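Local coordinates for protein phenylacetaldehyde dehydrogenase (Burkholderia cenocepacia, PDB 4O5H) that probably oxidises phenylacetaldehyde to phenylacetate with NAD+ as coenzyme, as a member of the aldehyde dehydrogenase family, at residues C138-M142 / A192-P197; L97-L101 / I224-P230; L199-V205 / F229-V234. One frame throughout, in Å; residues are numbered along the deposited sequence.

How the contacts relate
The three contacts adjoin one another in a largely apolar region, with centres 12 Å apart for contacts 1 and 2, 12 Å for contacts 1 and 3, and 10 Å for contacts 2 and 3. Met98 of contact 2 joins them: its CE lies 3.3 Å from Ala196 O of contact 1, and its SD lies 3.8 Å from Leu199 CB of contact 3. Phe139 CE1 also reaches Leu101 CD2 at 3.6 Å. Helix 187-201 serves contacts 1 and 3, while Phe229 and Pro230 belong to contacts 2 and 3. None of the sodium ligands Val51, Asp119 and Asp212 takes part; a glycerol lies about 3 Å from the Val100 side chain (nearest atoms).

Contact 1: C138-M142 / A192-P197; sequences CFRYM and AWKIAP
Ala192 O accepts the helical bond of Ala196 N at 2.9 Å and, from across the interface, is met by Cys138 SG at 3.8 Å. The bond belongs to the helix, whereas the sulfur approach is packing against an acceptor that is already engaged. Cys138 SG stands anti to its own backbone N (chi1 -175°), which carries the sulfur over the start of segment 192-197. There it lies 4.9 Å from the centroid of the Trp193 five-membered ring and 68° off its normal, an oblique cysteine sulfur-aromatic contact.

The wider frame is a pair of helices, 124-145 and 187-201, whose short segments run nearly parallel: the axes approach to 8.9 Å and cross at -25°. The alanines at 192 and 196 are consistent with this spacing. Ala196 CB points into the interface and is met by Phe139 CD1 at 3.6 Å and by Met142 CG at 3.8 Å. One turn earlier, Ala192 CB meets the rim 3.6 Å from Phe139 CE2; both methyls lie on the same side of the ring plane. The ring spans both alanines obliquely, while Ile195 CG2 closes its edge near the ring plane, 3.9 Å from Phe139 CE1.

Met142 bends at chi2, and its CG also borders the ring of Pro197. The imino acid has no N-H to give to the preceding turn, and the helix is kinked there. Beyond the two segments, Ile105 of helix 91-107 packs on Phe139, and Val496 of helix 493-499 packs on both Met142 and Pro197. With seven of the eight touching residues buried and every contact across the pair made by packing, close fit and water exclusion probably account for most of what holds these helices together.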
loop_
_atom_site.group_PDB
_atom_site.type_symbol
_atom_site.label_atom_id
_atom_site.label_comp_id
_atom_site.label_asym_id
_atom_site.label_seq_id
_atom_site.Cartn_x
_atom_site.Cartn_y
_atom_site.Cartn_z
ATOM N N CYS A 138 -12.743 17.397 9.333
ATOM C CA CYS A 138 -11.872 16.246 9.212
ATOM C C CYS A 138 -11.265 15.908 10.570
ATOM O O CYS A 138 -11.296 14.768 10.987
ATOM C CB CYS A 138 -10.752 16.498 8.214
ATOM S SG CYS A 138 -9.727 15.036 7.924
ATOM N N PHE A 139 -10.743 16.916 11.295
ATOM C CA PHE A 139 -10.263 16.669 12.646
ATOM C C PHE A 139 -11.361 16.146 13.578
ATOM O O PHE A 139 -11.115 15.265 14.376
ATOM C CB PHE A 139 -9.605 17.916 13.243
ATOM C CG PHE A 139 -8.201 18.178 12.714
ATOM C CD1 PHE A 139 -7.150 17.362 13.114
ATOM C CD2 PHE A 139 -7.971 19.187 11.789
ATOM C CE1 PHE A 139 -5.870 17.563 12.613
ATOM C CE2 PHE A 139 -6.678 19.416 11.289
ATOM C CZ PHE A 139 -5.635 18.590 11.695
ATOM N N ARG A 140 -12.567 16.692 13.472
ATOM C CA ARG A 140 -13.661 16.248 14.356
ATOM C C ARG A 140 -14.072 14.792 14.038
ATOM O O ARG A 140 -14.211 13.949 14.951
ATOM C CB ARG A 140 -14.883 17.189 14.246
ATOM C CG ARG A 140 -16.030 16.783 15.178
ATOM C CD ARG A 140 -17.072 17.865 15.277
ATOM N NE ARG A 140 -16.545 19.086 15.848
ATOM C CZ ARG A 140 -16.498 20.264 15.228
ATOM N NH1 ARG A 140 -16.938 20.424 13.992
ATOM N NH2 ARG A 140 -15.994 21.333 15.853
ATOM N N TYR A 141 -14.265 14.509 12.742
ATOM C CA TYR A 141 -14.659 13.155 12.300
ATOM C C TYR A 141 -13.619 12.129 12.779
ATOM O O TYR A 141 -13.953 11.117 13.426
ATOM C CB TYR A 141 -14.841 13.128 10.794
ATOM C CG TYR A 141 -15.059 11.747 10.207
ATOM C CD1 TYR A 141 -16.305 11.185 10.164
ATOM C CD2 TYR A 141 -13.978 10.977 9.784
ATOM C CE1 TYR A 141 -16.497 9.905 9.662
ATOM C CE2 TYR A 141 -14.151 9.688 9.308
ATOM C CZ TYR A 141 -15.426 9.170 9.231
ATOM O OH TYR A 141 -15.600 7.870 8.760
ATOM N N MET A 142 -12.335 12.411 12.524
ATOM C CA MET A 142 -11.277 11.482 12.917
ATOM C C MET A 142 -11.097 11.375 14.433
ATOM O O MET A 142 -10.723 10.332 14.935
ATOM C CB MET A 142 -9.951 11.881 12.230
ATOM C CG MET A 142 -9.997 11.826 10.694
ATOM S SD MET A 142 -10.252 10.152 10.087
ATOM C CE MET A 142 -10.694 10.524 8.391
ATOM N N ALA A 192 -4.879 18.786 6.857
ATOM C CA ALA A 192 -5.815 18.118 7.755
ATOM C C ALA A 192 -6.018 16.658 7.365
ATOM O O ALA A 192 -6.015 15.768 8.232
ATOM C CB ALA A 192 -7.138 18.844 7.782
ATOM N N TRP A 193 -6.196 16.402 6.074
ATOM C CA TRP A 193 -6.384 15.029 5.633
ATOM C C TRP A 193 -5.217 14.119 6.030
ATOM O O TRP A 193 -5.441 12.963 6.318
ATOM C CB TRP A 193 -6.530 14.953 4.144
ATOM C CG TRP A 193 -7.808 15.437 3.648
ATOM C CD1 TRP A 193 -8.807 16.032 4.340
ATOM C CD2 TRP A 193 -8.217 15.409 2.309
ATOM N NE1 TRP A 193 -9.819 16.377 3.505
ATOM C CE2 TRP A 193 -9.490 15.980 2.247
ATOM C CE3 TRP A 193 -7.657 14.861 1.144
ATOM C CZ2 TRP A 193 -10.210 16.070 1.060
ATOM C CZ3 TRP A 193 -8.369 14.933 -0.041
ATOM C CH2 TRP A 193 -9.632 15.560 -0.073
ATOM N N LYS A 194 -4.002 14.624 6.046
ATOM C CA LYS A 194 -2.839 13.791 6.398
ATOM C C LYS A 194 -2.636 13.730 7.890
ATOM O O LYS A 194 -2.207 12.721 8.422
ATOM C CB LYS A 194 -1.544 14.351 5.824
ATOM C CG LYS A 194 -1.511 14.606 4.335
ATOM C CD LYS A 194 -1.618 13.371 3.522
ATOM C CE LYS A 194 -1.075 13.610 2.118
ATOM N NZ LYS A 194 -1.845 12.766 1.171
ATOM N N ILE A 195 -2.830 14.837 8.571
ATOM C CA ILE A 195 -2.502 14.897 10.006
ATOM C C ILE A 195 -3.594 14.215 10.855
ATOM O O ILE A 195 -3.278 13.528 11.805
ATOM C CB ILE A 195 -2.321 16.370 10.460
ATOM C CG1 ILE A 195 -1.076 16.967 9.803
ATOM C CG2 ILE A 195 -2.211 16.486 11.981
ATOM C CD1 ILE A 195 -0.972 18.473 10.005
ATOM N N ALA A 196 -4.876 14.431 10.509
ATOM C CA ALA A 196 -5.951 13.989 11.401
ATOM C C ALA A 196 -5.951 12.467 11.653
ATOM O O ALA A 196 -6.025 12.037 12.788
ATOM C CB ALA A 196 -7.303 14.492 10.965
ATOM N N PRO A 197 -5.798 11.658 10.606
ATOM C CA PRO A 197 -5.810 10.224 10.854
ATOM C C PRO A 197 -4.603 9.771 11.637
ATOM O O PRO A 197 -4.685 8.794 12.385
ATOM C CB PRO A 197 -5.794 9.598 9.456
ATOM C CG PRO A 197 -6.059 10.686 8.492
ATOM C CD PRO A 197 -5.818 11.997 9.182
#

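Contact 2: L97-L101 / I224-P230; sequences LMLVL and IQAAGFP
Ile224 begins the contact with its CG1, which lies 3.8 Å from Leu101 CD2 as the two branched chains cross at a slant. Leu101 CG is anti to its backbone N (chi1 177°), which extends both methyls toward Ile224. One turn on, Ala227 points its CB at helix 91-107 and fits between two side chains, 3.9 Å from Val100 CG1 and 4.0 Å from Leu101 CB. Ala227 O is approached by Leu97 CD2.

Gly228 then ends helix 215-227 in a Schellman motif: its phi is positive, Gly228 N bonds to Gln225 O at 3.1 Å, and Phe229 N makes a weak bond to Ile224 O. The turn points the Phe229 ring at helix 91-107, with Ile224 O at the ring edge. Leu97 CB sits over one face of the ring, a CH-pi contact 3.9 Å from the centroid and 25° off the normal. Met98 CG takes the edge, in the ring plane and 3.9 Å from Phe229 CZ, and Leu101 CD2 approaches CE2 with the two chains at about a right angle. Pro230 closes the segment, its CD 4.5 Å from Leu97 CD1, and Trp86 of helix 85-88 touches both residues. A Phe229 ring set between Leu97 CB over its face and Met98 CG at its edge is consistent with apolar docking of this helix end.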
loop_
_atom_site.group_PDB
_atom_site.type_symbol
_atom_site.label_atom_id
_atom_site.label_comp_id
_atom_site.label_asym_id
_atom_site.label_seq_id
_atom_site.Cartn_x
_atom_site.Cartn_y
_atom_site.Cartn_z
ATOM N N LEU A 97 -8.187 16.103 22.506
ATOM C CA LEU A 97 -7.294 17.110 21.918
ATOM C C LEU A 97 -7.705 17.438 20.461
ATOM O O LEU A 97 -7.675 18.587 20.045
ATOM C CB LEU A 97 -5.839 16.668 21.964
ATOM C CG LEU A 97 -5.243 16.537 23.375
ATOM C CD1 LEU A 97 -3.897 15.849 23.293
ATOM C CD2 LEU A 97 -5.078 17.887 24.014
ATOM N N MET A 98 -8.055 16.415 19.712
ATOM C CA MET A 98 -8.487 16.609 18.321
ATOM C C MET A 98 -9.761 17.414 18.279
ATOM O O MET A 98 -9.920 18.258 17.393
ATOM C CB MET A 98 -8.645 15.267 17.622
ATOM C CG MET A 98 -7.308 14.555 17.426
ATOM S SD MET A 98 -7.483 12.984 16.557
ATOM C CE MET A 98 -7.953 13.568 14.962
ATOM N N LEU A 99 -10.694 17.170 19.208
ATOM C CA LEU A 99 -11.952 17.933 19.233
ATOM C C LEU A 99 -11.738 19.407 19.536
ATOM O O LEU A 99 -12.377 20.292 18.935
ATOM C CB LEU A 99 -12.944 17.329 20.243
ATOM C CG LEU A 99 -13.466 15.949 19.892
ATOM C CD1 LEU A 99 -14.238 15.354 21.070
ATOM C CD2 LEU A 99 -14.342 16.002 18.654
ATOM N N VAL A 100 -10.827 19.680 20.455
ATOM C CA VAL A 100 -10.415 21.042 20.765
ATOM C C VAL A 100 -9.833 21.710 19.522
ATOM O O VAL A 100 -10.150 22.846 19.225
ATOM C CB VAL A 100 -9.373 21.061 21.921
ATOM C CG1 VAL A 100 -8.772 22.456 22.091
ATOM C CG2 VAL A 100 -10.041 20.637 23.232
ATOM N N LEU A 101 -8.992 21.003 18.797
ATOM C CA LEU A 101 -8.401 21.558 17.597
ATOM C C LEU A 101 -9.446 21.887 16.535
ATOM O O LEU A 101 -9.391 22.973 15.929
ATOM C CB LEU A 101 -7.339 20.605 17.040
ATOM C CG LEU A 101 -6.652 21.004 15.723
ATOM C CD1 LEU A 101 -5.965 22.360 15.875
ATOM C CD2 LEU A 101 -5.668 19.920 15.334
ATOM N N ILE A 224 -2.443 23.841 16.799
ATOM C CA ILE A 224 -2.101 22.529 17.329
ATOM C C ILE A 224 -1.440 22.678 18.705
ATOM O O ILE A 224 -1.830 21.972 19.665
ATOM C CB ILE A 224 -1.222 21.753 16.346
ATOM C CG1 ILE A 224 -2.064 21.260 15.167
ATOM C CG2 ILE A 224 -0.508 20.582 17.019
ATOM C CD1 ILE A 224 -1.270 20.708 13.996
ATOM N N GLN A 225 -0.525 23.650 18.843
ATOM C CA GLN A 225 0.065 23.912 20.141
ATOM C C GLN A 225 -1.002 24.394 21.086
ATOM O O GLN A 225 -1.053 23.967 22.240
ATOM C CB GLN A 225 1.170 24.973 20.090
ATOM C CG GLN A 225 2.374 24.553 19.329
ATOM C CD GLN A 225 3.587 25.425 19.687
ATOM O OE1 GLN A 225 3.491 26.664 19.788
ATOM N NE2 GLN A 225 4.722 24.773 19.890
ATOM N N ALA A 226 -1.869 25.285 20.610
ATOM C CA ALA A 226 -2.889 25.845 21.498
ATOM C C ALA A 226 -3.865 24.764 21.981
ATOM O O ALA A 226 -4.409 24.859 23.078
ATOM C CB ALA A 226 -3.605 26.973 20.811
ATOM N N ALA A 227 -4.078 23.734 21.157
ATOM C CA ALA A 227 -4.972 22.644 21.512
ATOM C C ALA A 227 -4.391 21.711 22.578
ATOM O O ALA A 227 -5.126 21.059 23.272
ATOM C CB ALA A 227 -5.406 21.851 20.279
ATOM N N GLY A 228 -3.084 21.733 22.759
ATOM C CA GLY A 228 -2.419 21.030 23.830
ATOM C C GLY A 228 -1.689 19.763 23.394
ATOM O O GLY A 228 -1.288 18.978 24.218
ATOM N N PHE A 229 -1.424 19.590 22.099
ATOM C CA PHE A 229 -0.662 18.386 21.686
ATOM C C PHE A 229 0.767 18.409 22.216
ATOM O O PHE A 229 1.386 19.429 22.204
ATOM C CB PHE A 229 -0.676 18.233 20.184
ATOM C CG PHE A 229 -2.035 17.813 19.642
ATOM C CD1 PHE A 229 -2.366 16.474 19.557
ATOM C CD2 PHE A 229 -2.979 18.766 19.254
ATOM C CE1 PHE A 229 -3.606 16.077 19.083
ATOM C CE2 PHE A 229 -4.239 18.385 18.812
ATOM C CZ PHE A 229 -4.543 17.041 18.700
ATOM N N PRO A 230 1.291 17.261 22.663
ATOM C CA PRO A 230 2.648 17.264 23.183
ATOM C C PRO A 230 3.637 17.642 22.091
ATOM O O PRO A 230 3.411 17.379 20.907
ATOM C CB PRO A 230 2.857 15.806 23.591
ATOM C CG PRO A 230 1.506 15.320 23.969
ATOM C CD PRO A 230 0.577 16.023 23.015
#

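Contact 3: L199-V205 / F229-V234; sequences LATGCTV and FPDGVV
Leu199 forks between Phe229 and the valines of segment 229-234, beside a parallel strand pair that belongs to the Rossmann-type part of the aldehyde dehydrogenase fold. Strand 204-208, helix 215-227 and strand 234-236 make a beta-alpha-beta crossover, and this contact lies where its two strands begin. Leu199 CG lies anti to the carbonyl carbon (chi1 -58°), which aims the fork at segment 229-234. CD1 meets Phe229 CZ at 3.8 Å, obliquely to the ring. CD2 lies 3.6 Å from Val233 CG1, the chains crossing at a slant, and 4.0 Å from Val234 CG2, where they meet at about a right angle.

Val205 and Val234 form the bridge, with their CA atoms 4.9 Å apart and both side chains on the same face of the sheet. Thr204 points its CB toward the other segment and sets CG2 against Val233, whereas its OG1 turns elsewhere, to Ala77 O. A type II turn from Pro230 to Val233 leads into the strand; Gly232 takes its positive-phi position, and Val233 N returns to Pro230 O at 3.2 Å. The pairing continues as Val205 bonds through its backbone to Asn235. Thr204 CA makes a bent, secondary C-H...O contact with Val233 O at 3.4 Å; the main donor to that oxygen is Val205 N, 2.9 Å from Val233 O with an N-H...O angle of 140°.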
loop_
_atom_site.group_PDB
_atom_site.type_symbol
_atom_site.label_atom_id
_atom_site.label_comp_id
_atom_site.label_asym_id
_atom_site.label_seq_id
_atom_site.Cartn_x
_atom_site.Cartn_y
_atom_site.Cartn_z
ATOM N N LEU A 199 -3.092 11.564 14.068
ATOM C CA LEU A 199 -3.365 11.855 15.441
ATOM C C LEU A 199 -4.348 10.880 16.066
ATOM O O LEU A 199 -4.179 10.461 17.224
ATOM C CB LEU A 199 -3.860 13.281 15.587
ATOM C CG LEU A 199 -2.915 14.382 15.075
ATOM C CD1 LEU A 199 -3.519 15.750 15.273
ATOM C CD2 LEU A 199 -1.589 14.324 15.800
ATOM N N ALA A 200 -5.367 10.517 15.309
ATOM C CA ALA A 200 -6.412 9.616 15.814
ATOM C C ALA A 200 -5.856 8.246 16.150
ATOM O O ALA A 200 -6.291 7.641 17.094
ATOM C CB ALA A 200 -7.515 9.472 14.761
ATOM N N THR A 201 -4.881 7.771 15.358
ATOM C CA THR A 201 -4.297 6.466 15.559
ATOM C C THR A 201 -3.094 6.445 16.506
ATOM O O THR A 201 -2.595 5.350 16.868
ATOM C CB THR A 201 -3.836 5.844 14.229
ATOM O OG1 THR A 201 -2.950 6.740 13.553
ATOM C CG2 THR A 201 -5.023 5.584 13.349
ATOM N N GLY A 202 -2.589 7.605 16.875
ATOM C CA GLY A 202 -1.432 7.646 17.791
ATOM C C GLY A 202 -0.094 7.770 17.079
ATOM O O GLY A 202 0.954 7.627 17.695
ATOM N N CYS A 203 -0.119 8.061 15.789
ATOM C CA CYS A 203 1.126 8.351 15.059
ATOM C C CYS A 203 1.694 9.747 15.460
ATOM O O CYS A 203 0.989 10.538 16.123
ATOM C CB CYS A 203 0.852 8.340 13.564
ATOM S SG CYS A 203 0.330 6.736 12.894
ATOM N N THR A 204 2.907 10.038 15.010
ATOM C CA THR A 204 3.439 11.396 15.015
ATOM C C THR A 204 3.767 11.756 13.589
ATOM O O THR A 204 3.775 10.872 12.719
ATOM C CB THR A 204 4.693 11.554 15.929
ATOM O OG1 THR A 204 5.745 10.707 15.472
ATOM C CG2 THR A 204 4.335 11.203 17.330
ATOM N N VAL A 205 3.990 13.041 13.309
ATOM C CA VAL A 205 3.973 13.531 11.943
ATOM C C VAL A 205 5.019 14.597 11.708
ATOM O O VAL A 205 5.179 15.501 12.521
ATOM C CB VAL A 205 2.626 14.233 11.604
ATOM C CG1 VAL A 205 2.525 14.561 10.113
ATOM C CG2 VAL A 205 1.445 13.366 11.924
ATOM N N PHE A 229 -1.424 19.590 22.099
ATOM C CA PHE A 229 -0.662 18.386 21.686
ATOM C C PHE A 229 0.767 18.409 22.216
ATOM O O PHE A 229 1.386 19.429 22.204
ATOM C CB PHE A 229 -0.676 18.233 20.184
ATOM C CG PHE A 229 -2.035 17.813 19.642
ATOM C CD1 PHE A 229 -2.366 16.474 19.557
ATOM C CD2 PHE A 229 -2.979 18.766 19.254
ATOM C CE1 PHE A 229 -3.606 16.077 19.083
ATOM C CE2 PHE A 229 -4.239 18.385 18.812
ATOM C CZ PHE A 229 -4.543 17.041 18.700
ATOM N N PRO A 230 1.291 17.261 22.663
ATOM C CA PRO A 230 2.648 17.264 23.183
ATOM C C PRO A 230 3.637 17.642 22.091
ATOM O O PRO A 230 3.411 17.379 20.907
ATOM C CB PRO A 230 2.857 15.806 23.591
ATOM C CG PRO A 230 1.506 15.320 23.969
ATOM C CD PRO A 230 0.577 16.023 23.015
ATOM N N ASP A 231 4.725 18.250 22.496
ATOM C CA ASP A 231 5.757 18.644 21.561
ATOM C C ASP A 231 6.294 17.457 20.747
ATOM O O ASP A 231 6.509 16.358 21.282
ATOM C CB ASP A 231 6.930 19.298 22.312
ATOM C CG ASP A 231 6.545 20.632 22.926
ATOM O OD1 ASP A 231 5.803 21.439 22.311
ATOM O OD2 ASP A 231 6.968 20.861 24.048
ATOM N N GLY A 232 6.491 17.705 19.453
ATOM C CA GLY A 232 7.057 16.729 18.559
ATOM C C GLY A 232 6.023 15.797 17.924
ATOM O O GLY A 232 6.359 15.026 17.039
ATOM N N VAL A 233 4.774 15.856 18.384
ATOM C CA VAL A 233 3.722 15.065 17.781
ATOM C C VAL A 233 3.412 15.536 16.355
ATOM O O VAL A 233 3.181 14.714 15.474
ATOM C CB VAL A 233 2.447 15.037 18.676
ATOM C CG1 VAL A 233 1.306 14.333 17.982
ATOM C CG2 VAL A 233 2.800 14.292 19.958
ATOM N N VAL A 234 3.408 16.859 16.162
ATOM C CA VAL A 234 3.338 17.469 14.852
ATOM C C VAL A 234 4.528 18.414 14.711
ATOM O O VAL A 234 4.759 19.271 15.564
ATOM C CB VAL A 234 2.023 18.229 14.604
ATOM C CG1 VAL A 234 1.985 18.786 13.190
ATOM C CG2 VAL A 234 0.820 17.301 14.806
#